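Local coordinates for protein kinase A regulatory subunit, putative (Trypanosoma cruzi, PDB 6HYI) that probably regulates protein kinase A through two cyclic-nucleotide-binding domains, each holding an inosine molecule in this structure, at residues A91-E96 with A122-C127; Y195-E200 with H242-D247; I205-V210 with T251-T256. All coordinates share one frame; numbering follows the deposited sequence.

Contact 1: residues A91-E96 with A122-C127; sequences ADIIKE and ATVKVC. With NOS (inosine), chain B.
Ile93 meets Val124 because its first torsion (chi1 -56°) sets CG1 opposite the carbonyl carbon and its second (chi2 -58°) folds the chain back, carrying CD1 to 3.7 Å from Val124 CG2. Val124 turns its other methyl, CG1, toward Ala91 CB. Ile93 and Val124 lie side by side and point the same way, as a non-hydrogen-bonded antiparallel pair allows. The remaining branch of Ile93, CG2, presses on Ala122 CB at 3.5 Å, closer than ordinary van der Waals packing.

This apolar surface faces the bound inosine. Ile93 CD1 comes within 3.4 Å of the ribose O4', while the backbone N of Ala122 donates to O5' at 2.9 Å. Lys95 supplies the far end of the grip: its chain runs extended past Ala122 CB, and NZ reaches the base O6 at 3.1 Å. The nucleoside is thus held at both its 5' hydroxyl and its base.

On the other face, Ile94 CD1 lies against the aliphatic part of Lys125, 3.8 Å from CB, before Lys125 NZ continues to Asp69 O. Nearby, Cys127 CB approaches the Asp92 carboxylate oxygen OD2 at 3.4 Å. Four backbone hydrogen bonds tie the segments, two each in the Asp92-Lys125 and Ile94-Thr123 pairs, and the strand directions differ by 153°.

Strands 71-73 and 98-103 flank this pair in an antiparallel sheet whose order, 1-4-2-3, fits the beta-roll of cyclic nucleotide-binding domains. With Gly110 N, Glu111 and Glu113 also bonding the inosine, Ala122 closes a segment consistent with the phosphate-binding cassette of that fold.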
loop_
_atom_site.group_PDB
_atom_site.type_symbol
_atom_site.label_atom_id
_atom_site.label_comp_id
_atom_site.label_asym_id
_atom_site.label_seq_id
_atom_site.Cartn_x
_atom_site.Cartn_y
_atom_site.Cartn_z
ATOM N N ALA A 91 -8.408 -13.646 9.501
ATOM C CA ALA A 91 -9.120 -14.684 8.772
ATOM C C ALA A 91 -8.160 -15.423 7.850
ATOM O O ALA A 91 -7.279 -14.813 7.235
ATOM C CB ALA A 91 -10.276 -14.092 7.954
ATOM N N ASP A 92 -8.326 -16.740 7.773
ATOM C CA ASP A 92 -7.559 -17.556 6.841
ATOM C C ASP A 92 -8.215 -17.524 5.471
ATOM O O ASP A 92 -9.441 -17.594 5.354
ATOM C CB ASP A 92 -7.542 -19.014 7.307
ATOM C CG ASP A 92 -6.748 -19.222 8.580
ATOM O OD1 ASP A 92 -5.667 -18.618 8.717
ATOM O OD2 ASP A 92 -7.213 -20.008 9.438
ATOM N N ILE A 93 -7.392 -17.437 4.433
ATOM C CA ILE A 93 -7.831 -17.685 3.065
ATOM C C ILE A 93 -7.555 -19.154 2.766
ATOM O O ILE A 93 -6.416 -19.617 2.893
ATOM C CB ILE A 93 -7.083 -16.775 2.078
ATOM C CG1 ILE A 93 -7.260 -15.298 2.456
ATOM C CG2 ILE A 93 -7.550 -17.043 0.650
ATOM C CD1 ILE A 93 -8.708 -14.847 2.500
ATOM N N ILE A 94 -8.588 -19.893 2.382
ATOM C CA ILE A 94 -8.498 -21.342 2.229
ATOM C C ILE A 94 -8.857 -21.714 0.797
ATOM O O ILE A 94 -9.946 -21.382 0.317
ATOM C CB ILE A 94 -9.400 -22.073 3.234
ATOM C CG1 ILE A 94 -8.956 -21.751 4.661
ATOM C CG2 ILE A 94 -9.384 -23.581 2.965
ATOM C CD1 ILE A 94 -9.930 -22.219 5.732
ATOM N N LYS A 95 -7.946 -22.423 0.130
ATOM C CA LYS A 95 -8.173 -22.974 -1.201
ATOM C C LYS A 95 -7.968 -24.478 -1.130
ATOM O O LYS A 95 -6.895 -24.938 -0.726
ATOM C CB LYS A 95 -7.180 -22.385 -2.205
ATOM C CG LYS A 95 -7.260 -20.879 -2.361
ATOM C CD LYS A 95 -6.384 -20.410 -3.509
ATOM C CE LYS A 95 -6.369 -18.890 -3.606
ATOM N NZ LYS A 95 -5.374 -18.433 -4.607
ATOM N N GLU A 96 -8.985 -25.236 -1.530
ATOM C CA GLU A 96 -8.895 -26.694 -1.552
ATOM C C GLU A 96 -8.440 -27.233 -0.197
ATOM O O GLU A 96 -7.554 -28.083 -0.101
ATOM C CB GLU A 96 -7.984 -27.179 -2.681
ATOM C CG GLU A 96 -8.538 -26.962 -4.077
ATOM C CD GLU A 96 -7.527 -27.297 -5.159
ATOM O OE1 GLU A 96 -6.318 -27.060 -4.942
ATOM O OE2 GLU A 96 -7.939 -27.800 -6.225
ATOM N N ALA A 122 -11.998 -18.141 -2.959
ATOM C CA ALA A 122 -11.440 -18.820 -1.804
ATOM C C ALA A 122 -12.363 -18.625 -0.612
ATOM O O ALA A 122 -13.062 -17.616 -0.506
ATOM C CB ALA A 122 -10.063 -18.257 -1.444
ATOM N N THR A 123 -12.368 -19.610 0.277
ATOM C CA THR A 123 -13.084 -19.480 1.535
ATOM C C THR A 123 -12.312 -18.575 2.485
ATOM O O THR A 123 -11.084 -18.629 2.562
ATOM C CB THR A 123 -13.286 -20.867 2.145
ATOM O OG1 THR A 123 -14.156 -21.611 1.292
ATOM C CG2 THR A 123 -13.911 -20.784 3.535
ATOM N N VAL A 124 -13.037 -17.712 3.184
ATOM C CA VAL A 124 -12.461 -16.784 4.150
ATOM C C VAL A 124 -13.008 -17.201 5.503
ATOM O O VAL A 124 -14.209 -17.057 5.754
ATOM C CB VAL A 124 -12.855 -15.336 3.831
ATOM C CG1 VAL A 124 -12.256 -14.372 4.835
ATOM C CG2 VAL A 124 -12.433 -14.953 2.412
ATOM N N LYS A 125 -12.142 -17.703 6.383
ATOM C CA LYS A 125 -12.574 -18.326 7.634
ATOM C C LYS A 125 -11.916 -17.621 8.813
ATOM O O LYS A 125 -10.686 -17.566 8.904
ATOM C CB LYS A 125 -12.215 -19.811 7.625
ATOM C CG LYS A 125 -12.866 -20.627 8.720
ATOM C CD LYS A 125 -12.558 -22.101 8.515
ATOM C CE LYS A 125 -13.199 -22.957 9.591
ATOM N NZ LYS A 125 -14.680 -23.027 9.428
ATOM N N VAL A 126 -12.738 -17.108 9.734
ATOM C CA VAL A 126 -12.208 -16.354 10.868
ATOM C C VAL A 126 -11.362 -17.267 11.745
ATOM O O VAL A 126 -11.795 -18.363 12.123
ATOM C CB VAL A 126 -13.373 -15.737 11.654
ATOM C CG1 VAL A 126 -12.871 -15.042 12.911
ATOM C CG2 VAL A 126 -14.132 -14.762 10.770
ATOM N N CYS A 127 -10.158 -16.813 12.104
ATOM C CA CYS A 127 -9.266 -17.624 12.928
ATOM C C CYS A 127 -8.898 -17.002 14.267
ATOM O O CYS A 127 -8.164 -17.628 15.040
ATOM C CB CYS A 127 -8.002 -18.038 12.158
ATOM S SG CYS A 127 -7.036 -16.667 11.521
HETATM N N9 NOS B . -7.986 -14.178 -1.754
HETATM C C4 NOS B . -6.765 -14.095 -1.588
HETATM N N3 NOS B . -5.959 -13.485 -0.747
HETATM C C2 NOS B . -4.617 -13.656 -0.833
HETATM N N1 NOS B . -4.082 -14.452 -1.798
HETATM C C6 NOS B . -4.865 -15.069 -2.656
HETATM O O6 NOS B . -4.376 -15.772 -3.495
HETATM C C5 NOS B . -6.219 -14.913 -2.565
HETATM N N7 NOS B . -7.340 -15.416 -3.292
HETATM C C8 NOS B . -8.428 -14.861 -2.691
HETATM C "C5'" NOS B . -12.263 -14.581 -1.467
HETATM O "O5'" NOS B . -11.832 -15.214 -2.664
HETATM C "C4'" NOS B . -11.275 -13.536 -1.011
HETATM O "O4'" NOS B . -10.048 -14.168 -0.540
HETATM C "C1'" NOS B . -8.963 -13.435 -0.982
HETATM C "C2'" NOS B . -9.449 -12.129 -1.536
HETATM O "O2'" NOS B . -9.614 -11.189 -0.478
HETATM C "C3'" NOS B . -10.794 -12.564 -2.084
HETATM O "O3'" NOS B . -11.702 -11.507 -2.325
#

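Contact 2: residues Y195-E200 with H242-D247; sequences YGEEGE and HRTVAD. With NOS (inosine), chain C.
Tyr195, Thr244 and Arg243 bury the most surface here, and each meets the opposite loop differently. The Tyr195 ring lies by the backbone of the second segment, Thr244 O sitting over one face toward the rim and Ala246 CA at the edge, in plane. The backbone N of Tyr195 is held by Asp247 OD1 at 2.7 Å, in a nearly straight bond (172°) that meets the carboxylate from above its plane.

Thr244 works with both backbone and side chain. Thr244 N donates to Glu197 O at 2.8 Å. Thr244 O accepts from Gly196 N at 2.9 Å. Set between its own N and carbonyl carbon (chi1 61°), Thr244 OG1 receives Glu197 N and also bonds His194 O.

Arg243 bends at its third torsion and grips Gly196 O side-on: NE at 2.9 Å and NH2 at 3.1 Å both donate to that one oxygen, close to the guanidinium plane. Glu197 C and Glu198 N lie over one guanidinium face.

Val245 N bonds the inosine O5', so that segment 242-247 reaches the ligand directly. Helix 235-240 packs on Thr244 and Val245, helix 285-293 on His242 and Val245, while Arg215 of strand 210-215 forms a salt bridge with Asp247.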
loop_
_atom_site.group_PDB
_atom_site.type_symbol
_atom_site.label_atom_id
_atom_site.label_comp_id
_atom_site.label_asym_id
_atom_site.label_seq_id
_atom_site.Cartn_x
_atom_site.Cartn_y
_atom_site.Cartn_z
ATOM N N TYR A 195 16.977 16.071 1.296
ATOM C CA TYR A 195 17.436 15.874 2.664
ATOM C C TYR A 195 16.579 16.661 3.649
ATOM O O TYR A 195 16.220 17.818 3.407
ATOM C CB TYR A 195 18.890 16.356 2.747
ATOM C CG TYR A 195 19.477 16.274 4.118
ATOM C CD1 TYR A 195 19.277 17.295 5.025
ATOM C CD2 TYR A 195 20.215 15.164 4.517
ATOM C CE1 TYR A 195 19.797 17.229 6.292
ATOM C CE2 TYR A 195 20.740 15.088 5.800
ATOM C CZ TYR A 195 20.517 16.126 6.670
ATOM O OH TYR A 195 21.027 16.101 7.952
ATOM N N GLY A 196 16.237 16.015 4.769
ATOM C CA GLY A 196 15.564 16.700 5.851
ATOM C C GLY A 196 14.057 16.793 5.752
ATOM O O GLY A 196 13.457 17.506 6.569
ATOM N N GLU A 197 13.431 16.104 4.799
ATOM C CA GLU A 197 11.986 16.067 4.577
ATOM C C GLU A 197 11.348 14.969 5.425
ATOM O O GLU A 197 12.008 14.041 5.871
ATOM C CB GLU A 197 11.645 15.682 3.128
ATOM C CG GLU A 197 12.270 16.450 1.973
ATOM C CD GLU A 197 11.618 16.091 0.618
ATOM O OE1 GLU A 197 10.854 16.933 0.098
ATOM O OE2 GLU A 197 11.843 14.973 0.078
ATOM N N GLU A 198 10.016 15.003 5.524
ATOM C CA GLU A 198 9.320 14.031 6.377
ATOM C C GLU A 198 9.552 12.576 5.958
ATOM O O GLU A 198 9.673 11.681 6.815
ATOM C CB GLU A 198 7.831 14.365 6.483
ATOM C CG GLU A 198 6.947 13.842 5.376
ATOM C CD GLU A 198 5.474 13.941 5.741
ATOM O OE1 GLU A 198 4.664 13.166 5.190
ATOM O OE2 GLU A 198 5.133 14.791 6.593
ATOM N N GLY A 199 9.581 12.307 4.659
ATOM C CA GLY A 199 9.806 10.961 4.175
ATOM C C GLY A 199 8.521 10.166 4.081
ATOM O O GLY A 199 8.268 9.273 4.897
ATOM N N GLU A 200 7.695 10.491 3.088
ATOM C CA GLU A 200 6.430 9.789 2.889
ATOM C C GLU A 200 6.281 9.141 1.512
ATOM O O GLU A 200 5.189 8.649 1.196
ATOM C CB GLU A 200 5.244 10.723 3.149
ATOM C CG GLU A 200 4.973 11.703 2.022
ATOM C CD GLU A 200 3.758 12.564 2.296
ATOM O OE1 GLU A 200 3.936 13.746 2.662
ATOM O OE2 GLU A 200 2.624 12.055 2.153
ATOM N N HIS A 242 12.180 8.254 10.749
ATOM C CA HIS A 242 12.959 9.483 10.837
ATOM C C HIS A 242 12.794 10.253 9.535
ATOM O O HIS A 242 12.302 9.729 8.525
ATOM C CB HIS A 242 14.435 9.202 11.157
ATOM C CG HIS A 242 15.100 8.294 10.170
ATOM N ND1 HIS A 242 15.424 8.696 8.891
ATOM C CD2 HIS A 242 15.464 6.990 10.259
ATOM C CE1 HIS A 242 15.962 7.680 8.238
ATOM N NE2 HIS A 242 16.003 6.635 9.049
ATOM N N ARG A 243 13.224 11.508 9.568
ATOM C CA ARG A 243 13.210 12.351 8.383
ATOM C C ARG A 243 14.321 11.923 7.431
ATOM O O ARG A 243 15.241 11.184 7.795
ATOM C CB ARG A 243 13.353 13.814 8.791
ATOM C CG ARG A 243 12.195 14.286 9.657
ATOM C CD ARG A 243 12.340 15.758 10.026
ATOM N NE ARG A 243 12.017 16.684 8.940
ATOM C CZ ARG A 243 10.791 17.124 8.660
ATOM N NH1 ARG A 243 9.740 16.701 9.348
ATOM N NH2 ARG A 243 10.610 17.985 7.667
ATOM N N THR A 244 14.219 12.369 6.178
ATOM C CA THR A 244 15.169 11.877 5.193
ATOM C C THR A 244 16.574 12.357 5.520
ATOM O O THR A 244 16.788 13.464 6.026
ATOM C CB THR A 244 14.798 12.324 3.782
ATOM O OG1 THR A 244 14.808 13.752 3.731
ATOM C CG2 THR A 244 13.409 11.809 3.394
ATOM N N VAL A 245 17.541 11.496 5.212
ATOM C CA VAL A 245 18.934 11.719 5.557
ATOM C C VAL A 245 19.819 11.840 4.329
ATOM O O VAL A 245 21.044 11.839 4.445
ATOM C CB VAL A 245 19.459 10.656 6.541
ATOM C CG1 VAL A 245 18.638 10.685 7.854
ATOM C CG2 VAL A 245 19.431 9.293 5.910
ATOM N N ALA A 246 19.223 11.978 3.155
ATOM C CA ALA A 246 19.982 12.192 1.942
ATOM C C ALA A 246 19.046 12.809 0.924
ATOM O O ALA A 246 17.820 12.633 0.994
ATOM C CB ALA A 246 20.545 10.872 1.410
ATOM N N ASP A 247 19.633 13.535 -0.021
ATOM C CA ASP A 247 18.943 13.843 -1.259
ATOM C C ASP A 247 19.046 12.648 -2.189
ATOM O O ASP A 247 20.004 11.871 -2.130
ATOM C CB ASP A 247 19.633 14.995 -1.982
ATOM C CG ASP A 247 19.767 16.229 -1.134
ATOM O OD1 ASP A 247 18.729 16.760 -0.686
ATOM O OD2 ASP A 247 20.918 16.677 -0.930
HETATM N N9 NOS C . 19.778 6.526 1.381
HETATM C C4 NOS C . 20.666 5.686 1.116
HETATM N N3 NOS C . 20.878 4.812 0.145
HETATM C C2 NOS C . 22.004 4.058 0.168
HETATM N N1 NOS C . 22.916 4.168 1.168
HETATM C C6 NOS C . 22.734 5.014 2.159
HETATM O O6 NOS C . 23.571 5.056 3.030
HETATM C C5 NOS C . 21.604 5.795 2.139
HETATM N N7 NOS C . 21.082 6.813 3.002
HETATM C C8 NOS C . 19.910 7.197 2.431
HETATM C "C5'" NOS C . 16.500 9.308 1.808
HETATM O "O5'" NOS C . 17.217 9.277 3.029
HETATM C "C4'" NOS C . 16.714 8.045 1.018
HETATM O "O4'" NOS C . 18.086 7.995 0.512
HETATM C "C1'" NOS C . 18.554 6.696 0.607
HETATM C "C2'" NOS C . 17.411 5.795 0.971
HETATM O "O2'" NOS C . 16.681 5.396 -0.187
HETATM C "C3'" NOS C . 16.580 6.749 1.803
HETATM O "O3'" NOS C . 15.244 6.326 1.981
#

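Contact 3: residues I205-V210 with T251-T256; sequences IMEGTV and TTHVIT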
loop_
_atom_site.group_PDB
_atom_site.type_symbol
_atom_site.label_atom_id
_atom_site.label_comp_id
_atom_site.label_asym_id
_atom_site.label_seq_id
_atom_site.Cartn_x
_atom_site.Cartn_y
_atom_site.Cartn_z
ATOM N N ILE A 205 12.475 2.475 -9.148
ATOM C CA ILE A 205 12.993 3.059 -10.382
ATOM C C ILE A 205 12.599 2.149 -11.542
ATOM O O ILE A 205 13.035 1.002 -11.610
ATOM C CB ILE A 205 14.510 3.268 -10.307
ATOM C CG1 ILE A 205 14.844 4.232 -9.166
ATOM C CG2 ILE A 205 15.066 3.781 -11.651
ATOM C CD1 ILE A 205 16.341 4.328 -8.877
ATOM N N MET A 206 11.753 2.655 -12.444
ATOM C CA MET A 206 11.403 1.907 -13.650
ATOM C C MET A 206 12.415 2.109 -14.762
ATOM O O MET A 206 12.644 1.196 -15.560
ATOM C CB MET A 206 10.022 2.332 -14.142
ATOM C CG MET A 206 8.952 2.033 -13.116
ATOM S SD MET A 206 7.242 2.438 -13.559
ATOM C CE MET A 206 6.862 1.185 -14.785
ATOM N N GLU A 207 13.029 3.286 -14.824
ATOM C CA GLU A 207 14.037 3.585 -15.831
ATOM C C GLU A 207 14.907 4.704 -15.293
ATOM O O GLU A 207 14.410 5.616 -14.625
ATOM C CB GLU A 207 13.368 4.029 -17.137
ATOM C CG GLU A 207 14.310 4.478 -18.223
ATOM C CD GLU A 207 13.563 5.028 -19.423
ATOM O OE1 GLU A 207 12.522 4.441 -19.796
ATOM O OE2 GLU A 207 14.003 6.060 -19.974
ATOM N N GLY A 208 16.196 4.625 -15.576
ATOM C CA GLY A 208 17.106 5.715 -15.277
ATOM C C GLY A 208 17.999 5.410 -14.086
ATOM O O GLY A 208 17.977 4.327 -13.499
ATOM N N THR A 209 18.803 6.423 -13.750
ATOM C CA THR A 209 19.787 6.333 -12.682
ATOM C C THR A 209 19.650 7.543 -11.770
ATOM O O THR A 209 19.341 8.650 -12.227
ATOM C CB THR A 209 21.208 6.258 -13.274
ATOM O OG1 THR A 209 21.319 5.064 -14.061
ATOM C CG2 THR A 209 22.273 6.224 -12.178
ATOM N N VAL A 210 19.844 7.317 -10.471
ATOM C CA VAL A 210 19.791 8.374 -9.470
ATOM C C VAL A 210 21.071 8.320 -8.657
ATOM O O VAL A 210 21.742 7.290 -8.578
ATOM C CB VAL A 210 18.587 8.231 -8.519
ATOM C CG1 VAL A 210 17.280 8.219 -9.314
ATOM C CG2 VAL A 210 18.715 6.942 -7.683
ATOM N N THR A 251 20.086 11.431 -12.216
ATOM C CA THR A 251 21.257 11.712 -13.043
ATOM C C THR A 251 20.981 11.542 -14.527
ATOM O O THR A 251 21.757 12.035 -15.350
ATOM C CB THR A 251 22.441 10.823 -12.657
ATOM O OG1 THR A 251 22.118 9.456 -12.890
ATOM C CG2 THR A 251 22.807 11.015 -11.195
ATOM N N THR A 252 19.914 10.844 -14.875
ATOM C CA THR A 252 19.386 10.744 -16.220
ATOM C C THR A 252 17.908 11.101 -16.142
ATOM O O THR A 252 17.379 11.420 -15.070
ATOM C CB THR A 252 19.509 9.300 -16.720
ATOM O OG1 THR A 252 18.681 8.454 -15.915
ATOM C CG2 THR A 252 20.932 8.800 -16.612
ATOM N N HIS A 253 17.210 11.023 -17.265
ATOM C CA HIS A 253 15.762 10.993 -17.157
ATOM C C HIS A 253 15.388 9.756 -16.362
ATOM O O HIS A 253 15.950 8.677 -16.561
ATOM C CB HIS A 253 15.096 10.949 -18.531
ATOM C CG HIS A 253 13.601 11.003 -18.462
ATOM N ND1 HIS A 253 12.800 9.914 -18.737
ATOM C CD2 HIS A 253 12.761 12.007 -18.112
ATOM C CE1 HIS A 253 11.533 10.250 -18.577
ATOM N NE2 HIS A 253 11.482 11.515 -18.197
ATOM N N VAL A 254 14.475 9.922 -15.416
ATOM C CA VAL A 254 14.098 8.839 -14.522
ATOM C C VAL A 254 12.589 8.682 -14.552
ATOM O O VAL A 254 11.848 9.668 -14.511
ATOM C CB VAL A 254 14.593 9.089 -13.080
ATOM C CG1 VAL A 254 13.952 8.064 -12.132
ATOM C CG2 VAL A 254 16.109 9.024 -13.010
ATOM N N ILE A 255 12.131 7.439 -14.607
ATOM C CA ILE A 255 10.723 7.119 -14.431
ATOM C C ILE A 255 10.609 6.277 -13.173
ATOM O O ILE A 255 11.348 5.301 -13.015
ATOM C CB ILE A 255 10.154 6.356 -15.638
ATOM C CG1 ILE A 255 10.392 7.155 -16.922
ATOM C CG2 ILE A 255 8.673 6.058 -15.414
ATOM C CD1 ILE A 255 9.863 6.448 -18.185
ATOM N N THR A 256 9.723 6.680 -12.264
ATOM C CA THR A 256 9.503 5.936 -11.034
ATOM C C THR A 256 8.056 5.480 -10.918
ATOM O O THR A 256 7.135 6.087 -11.482
ATOM C CB THR A 256 9.827 6.768 -9.796
ATOM O OG1 THR A 256 8.906 7.863 -9.696
ATOM C CG2 THR A 256 11.264 7.303 -9.842
HETATM O O HOH W 1 16.382 7.088 -18.769
#
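Glu207 slants across Ile255, its OE1 lying 3.7 Å from the CD1 methyl. The side chain gets there by running extended, with CG opposite the backbone N (chi1 175°). The backbone at this point forms a classic beta bulge: two consecutive residues, Met206 and Glu207, share Ile255 as partner on the other strand, and Ile255 O accepts from Met206 N at 2.7 Å and from Glu207 N at 3.2 Å. The extra residue shifts the pairing by one between Ile205-Thr256 and Glu207-Ile255, at the corner where the chain passes from one sheet of the beta-roll to the other. Ile255 N answers with a bond to Glu207 O.

Beyond the bulge, threonines take over. Thr252 OG1 accepts from Thr209 N at 3.0 Å and donates to His253 O. Gly208 passes close beside that hydroxyl, at backbone angles that call for glycine. Thr209 O receives Thr251 N at 2.9 Å and, weakly, Thr252 N. Further along, Val210 CG1 touches Val254 CG2 at 4.0 Å, the two side chains crossing at about a right angle.

Ile255 and His253 touch Glu185 and Thr256 touches Phe186 of strand 181-186; Ile205 and Val210 touch Phe227 of strand 221-227. Near the exposed side chains of Glu207 and His253, one water donates twice, to Glu207 OE2 at 2.9 Å and to His253 O at 2.8 Å.

How the contacts relate
Contacts 2 and 3 belong to the second cyclic-nucleotide-binding domain and contact 1 to the first, on the opposite side of the chain's centre. The centre of contact 1 is about 40 Å from that of contact 2 and about 41 Å from that of contact 3, with nearest atoms no closer than about 25 Å, and each domain holds a separate inosine. Contacts 1 and 2 are comparable in role: a backbone N, of Ala122 or Val245, bonds O5' of the local ligand. Contact 3 does not touch the ligand; the Val210 side chain is about 8 Å from a bound inosine. Contacts 2 and 3, centres about 19 Å apart, alternate along the chain.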